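PDB 3LSG: Two-component response regulator yesN from Fusobacterium nucleatum, which probably binds specific DNA sequences through its C-terminal AraC-type helix-turn-helix domain and regulates transcription as the response regulator of a two-component system. Local coordinates for the interface of chains A and B. Numbering follows the deposited sequence. Chains: chain A/B, Two-component response regulator yesN.

Contact 1: the interface of chains A and B. Residues chain A 22, 33, 37, 41, 47, 49; chain B 82, 84-85.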
loop_
_atom_site.group_PDB
_atom_site.type_symbol
_atom_site.label_atom_id
_atom_site.label_comp_id
_atom_site.label_asym_id
_atom_site.label_seq_id
_atom_site.Cartn_x
_atom_site.Cartn_y
_atom_site.Cartn_z
ATOM N N LEU A 22 7.107 5.447 -1.674
ATOM C CA LEU A 22 7.362 6.883 -1.568
ATOM C C LEU A 22 8.755 7.131 -1.000
ATOM O O LEU A 22 9.486 7.986 -1.493
ATOM C CB LEU A 22 6.292 7.562 -0.690
ATOM C CG LEU A 22 6.511 9.060 -0.425
ATOM C CD1 LEU A 22 6.513 9.818 -1.717
ATOM C CD2 LEU A 22 5.464 9.643 0.511
ATOM N N SER A 33 10.347 12.127 2.613
ATOM C CA SER A 33 9.050 11.659 2.134
ATOM C C SER A 33 7.959 12.704 2.369
ATOM O O SER A 33 7.079 12.900 1.523
ATOM C CB SER A 33 8.676 10.363 2.850
ATOM O OG SER A 33 9.528 9.334 2.399
ATOM N N SER A 37 5.938 14.183 -0.715
ATOM C CA SER A 37 4.494 13.957 -0.801
ATOM C C SER A 37 3.764 15.217 -1.252
ATOM O O SER A 37 2.922 15.173 -2.149
ATOM C CB SER A 37 3.925 13.486 0.535
ATOM O OG SER A 37 2.507 13.542 0.501
ATOM N N LYS A 41 2.287 15.979 -5.205
ATOM C CA LYS A 41 0.881 16.314 -5.376
ATOM C C LYS A 41 0.737 17.689 -6.019
ATOM O O LYS A 41 -0.169 17.920 -6.820
ATOM C CB LYS A 41 0.162 16.288 -4.030
ATOM C CG LYS A 41 -1.345 16.519 -4.102
ATOM C CD LYS A 41 -2.042 15.958 -2.855
ATOM C CE LYS A 41 -3.492 16.404 -2.762
ATOM N NZ LYS A 41 -4.233 16.107 -4.018
ATOM N N PRO A 47 -1.814 12.365 -5.516
ATOM C CA PRO A 47 -0.810 11.819 -4.596
ATOM C C PRO A 47 0.124 10.825 -5.284
ATOM O O PRO A 47 -0.291 10.137 -6.223
ATOM C CB PRO A 47 -1.651 11.089 -3.540
ATOM C CG PRO A 47 -3.002 11.734 -3.601
ATOM C CD PRO A 47 -3.196 12.168 -5.033
ATOM N N GLN A 49 1.087 7.922 -4.343
ATOM C CA GLN A 49 0.544 6.566 -4.282
ATOM C C GLN A 49 -0.498 6.289 -5.377
ATOM O O GLN A 49 -0.571 5.181 -5.897
ATOM C CB GLN A 49 -0.061 6.285 -2.900
ATOM C CG GLN A 49 0.955 6.214 -1.757
ATOM C CD GLN A 49 1.284 7.583 -1.137
ATOM O OE1 GLN A 49 0.955 8.644 -1.685
ATOM N NE2 GLN A 49 1.926 7.554 0.016
ATOM N N ASP B 82 3.667 9.563 4.956
ATOM C CA ASP B 82 3.383 10.975 4.804
ATOM C C ASP B 82 1.985 11.259 5.309
ATOM O O ASP B 82 1.103 10.393 5.236
ATOM C CB ASP B 82 3.537 11.395 3.335
ATOM C CG ASP B 82 2.456 10.794 2.429
ATOM O OD1 ASP B 82 1.565 11.559 1.996
ATOM O OD2 ASP B 82 2.517 9.576 2.125
ATOM N N ASN B 84 -0.522 13.237 4.302
ATOM C CA ASN B 84 -1.691 13.349 3.438
ATOM C C ASN B 84 -2.263 11.975 3.082
ATOM O O ASN B 84 -3.477 11.797 3.037
ATOM C CB ASN B 84 -1.410 14.150 2.173
ATOM C CG ASN B 84 -2.665 14.338 1.322
ATOM O OD1 ASN B 84 -2.893 13.610 0.352
ATOM N ND2 ASN B 84 -3.497 15.308 1.703
ATOM N N TYR B 85 -1.398 10.998 2.857
ATOM C CA TYR B 85 -1.898 9.662 2.558
ATOM C C TYR B 85 -2.609 9.063 3.769
ATOM O O TYR B 85 -3.641 8.408 3.628
ATOM C CB TYR B 85 -0.790 8.724 2.088
ATOM C CG TYR B 85 -1.344 7.546 1.296
ATOM C CD1 TYR B 85 -2.262 7.759 0.279
ATOM C CD2 TYR B 85 -0.950 6.239 1.565
ATOM C CE1 TYR B 85 -2.789 6.697 -0.456
ATOM C CE2 TYR B 85 -1.462 5.170 0.830
ATOM C CZ TYR B 85 -2.387 5.417 -0.176
ATOM O OH TYR B 85 -2.910 4.385 -0.918
HETATM O O HOH W 1 0.655 11.218 -0.642
HETATM O O HOH W 2 1.630 14.867 2.938
#
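A:Ser37 and A:Gln49 grasp the carboxylate of B:Asp82 in a mainly polar, helix-end contact, one part of the two-fold interface joining two copies of the C-terminal DNA-binding domain. The structure alone does not establish that this pairing forms in solution. Helices 22-28 and 33-44 make the first helix-turn-helix of the AraC-type domain, and 71-77 and 83-94 the second. Since 33-44 and 83-94 correspond to the DNA-recognition helices, the contact probably hides surface that would otherwise face DNA.

B:Asp82 caps the start of helix 83-94. Its CG lies between the backbone N and the carbonyl carbon (chi1 69°), which lets OD1 of B:Asp82 turn back to accept the backbone N-H of B:Tyr85 at an N-to-OD1 distance of 3.1 Å. From the opposite face, above the carboxylate plane, the hydroxyl OG of A:Ser37 donates to OD1 of B:Asp82 at 2.7 Å. OD1 is thus clasped between the helix start of one chain and a side chain of the other; these donors, together with the helix end, would be expected to stabilise a negative charge. OD2 of B:Asp82 instead receives the amide NE2 of A:Gln49 on its syn side at 3.0 Å, close to the planes of both groups.

A:Gln49 is bent at chi2 (86°), laying its aliphatic part and amide over one face of the B:Tyr85 ring. CG of A:Gln49 sits 3.7 Å from the ring centroid of B:Tyr85, and the amide is stacked on the ring with only 13° between the planes. Stacking and hydrogen bond together fix the amide's rotation. Over the same carboxylate face as the serine, methyl CD2 of A:Leu22 comes within 3.4 Å of OD2 of B:Asp82. A:Pro47 and the poorly ordered A:Lys41 border B:Asn84 more loosely. Water 2 links OG of A:Ser37 to the backbone N of B:Asn84, while water 1 bonds to that hydroxyl and to OD1 of B:Asp82, and stands 2.8 Å from OE1 of A:Gln49.

Contact 2: the interface of chains A and B. Residues chain A 21-23, 33; chain B 19, 81.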
loop_
_atom_site.group_PDB
_atom_site.type_symbol
_atom_site.label_atom_id
_atom_site.label_comp_id
_atom_site.label_asym_id
_atom_site.label_seq_id
_atom_site.Cartn_x
_atom_site.Cartn_y
_atom_site.Cartn_z
ATOM N N THR A 21 8.475 2.365 -3.074
ATOM C CA THR A 21 7.561 3.148 -2.262
ATOM C C THR A 21 7.916 4.631 -2.340
ATOM O O THR A 21 8.898 5.024 -2.977
ATOM C CB THR A 21 7.654 2.736 -0.782
ATOM O OG1 THR A 21 8.966 3.038 -0.286
ATOM C CG2 THR A 21 7.410 1.243 -0.626
ATOM N N LEU A 22 7.107 5.447 -1.674
ATOM C CA LEU A 22 7.362 6.883 -1.568
ATOM C C LEU A 22 8.755 7.131 -1.000
ATOM O O LEU A 22 9.486 7.986 -1.493
ATOM C CB LEU A 22 6.292 7.562 -0.690
ATOM C CG LEU A 22 6.511 9.060 -0.425
ATOM C CD1 LEU A 22 6.513 9.818 -1.717
ATOM C CD2 LEU A 22 5.464 9.643 0.511
ATOM N N SER A 23 9.122 6.352 0.015
ATOM C CA SER A 23 10.422 6.481 0.682
ATOM C C SER A 23 11.628 6.149 -0.215
ATOM O O SER A 23 12.685 6.780 -0.124
ATOM C CB SER A 23 10.441 5.615 1.951
ATOM O OG SER A 23 9.552 6.150 2.922
ATOM N N SER A 33 10.347 12.127 2.613
ATOM C CA SER A 33 9.050 11.659 2.134
ATOM C C SER A 33 7.959 12.704 2.369
ATOM O O SER A 33 7.079 12.900 1.523
ATOM C CB SER A 33 8.676 10.363 2.850
ATOM O OG SER A 33 9.528 9.334 2.399
ATOM N N GLN B 19 8.249 0.408 6.849
ATOM C CA GLN B 19 8.936 -0.515 5.955
ATOM C C GLN B 19 8.476 -1.964 6.143
ATOM O O GLN B 19 9.026 -2.879 5.547
ATOM C CB GLN B 19 10.456 -0.398 6.124
ATOM C CG GLN B 19 10.991 1.007 5.828
ATOM C CD GLN B 19 10.432 1.601 4.533
ATOM O OE1 GLN B 19 10.789 1.167 3.437
ATOM N NE2 GLN B 19 9.559 2.610 4.658
ATOM N N GLU B 81 3.984 6.922 5.537
ATOM C CA GLU B 81 5.163 7.641 5.061
ATOM C C GLU B 81 4.929 9.144 4.933
ATOM O O GLU B 81 5.873 9.923 4.810
ATOM C CB GLU B 81 5.617 7.077 3.711
ATOM C CG GLU B 81 5.787 5.565 3.682
ATOM C CD GLU B 81 6.224 5.067 2.322
ATOM O OE1 GLU B 81 7.443 5.039 2.074
ATOM O OE2 GLU B 81 5.350 4.713 1.496
HETATM O O HOH W 3 4.357 4.491 -1.089
#
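B:Glu81 reaches from its loop to the first turn of helix 22-28 in chain A, where its carboxylate meets A:Ser23. The tight part of the contact is centred on OE1. The hydroxyl OG of A:Ser23 approaches on the anti lone pair, away from OE2, and donates to OE1 of B:Glu81 at 2.5 Å, a short bond. The backbone N of A:Ser23 donates to OE1 of B:Glu81 at 3.0 Å from above the carboxylate plane, 39° out of it. One residue therefore grips one oxygen by both its side chain and its backbone, and the helix start would be expected to favour the negative charge there. B:Glu81 is extended beyond CG (chi2 180°), which carries the carboxylate out to the helix end. Behind it, the OG atoms of A:Ser23 and A:Ser33 share a hydrogen bond of 3.2 Å, which may steady the first hydroxyl. OG1 of A:Thr21 is a weak extra partner at the margin of the OE1 cluster.

The other side is looser. OE2 of B:Glu81 lies 2.8 Å from the oxygen of water 3, which passes the link on to the backbone N of A:Leu22. The amide NE2 of B:Gln19 stays 3.9 Å from OG of A:Ser23. In the fold, the site sets the turn of the second helix-turn-helix of chain B, just before helix 83-94, against the first motif of chain A, at the start of helix 22-28 and beside the beginning of helix 33-44.

Contacts 1 and 2 are neighbouring parts of one interface, with the centres of their C-alpha atoms about 8 Å apart. A:Leu22 and A:Ser33 belong to both, and on chain B the successive acidic residues B:Glu81 and B:Asp82 divide the work: the first is directed to helix 22-28 in contact 2, the second mainly to helices 33-44 and 48-66 in contact 1. The loop leading into helix 83-94 is thereby anchored on three helices of the partner. Two-fold symmetry repeats both contacts with the chains exchanged, so the pair is fastened twice over, although the structure alone does not show that this dimer is the biological one.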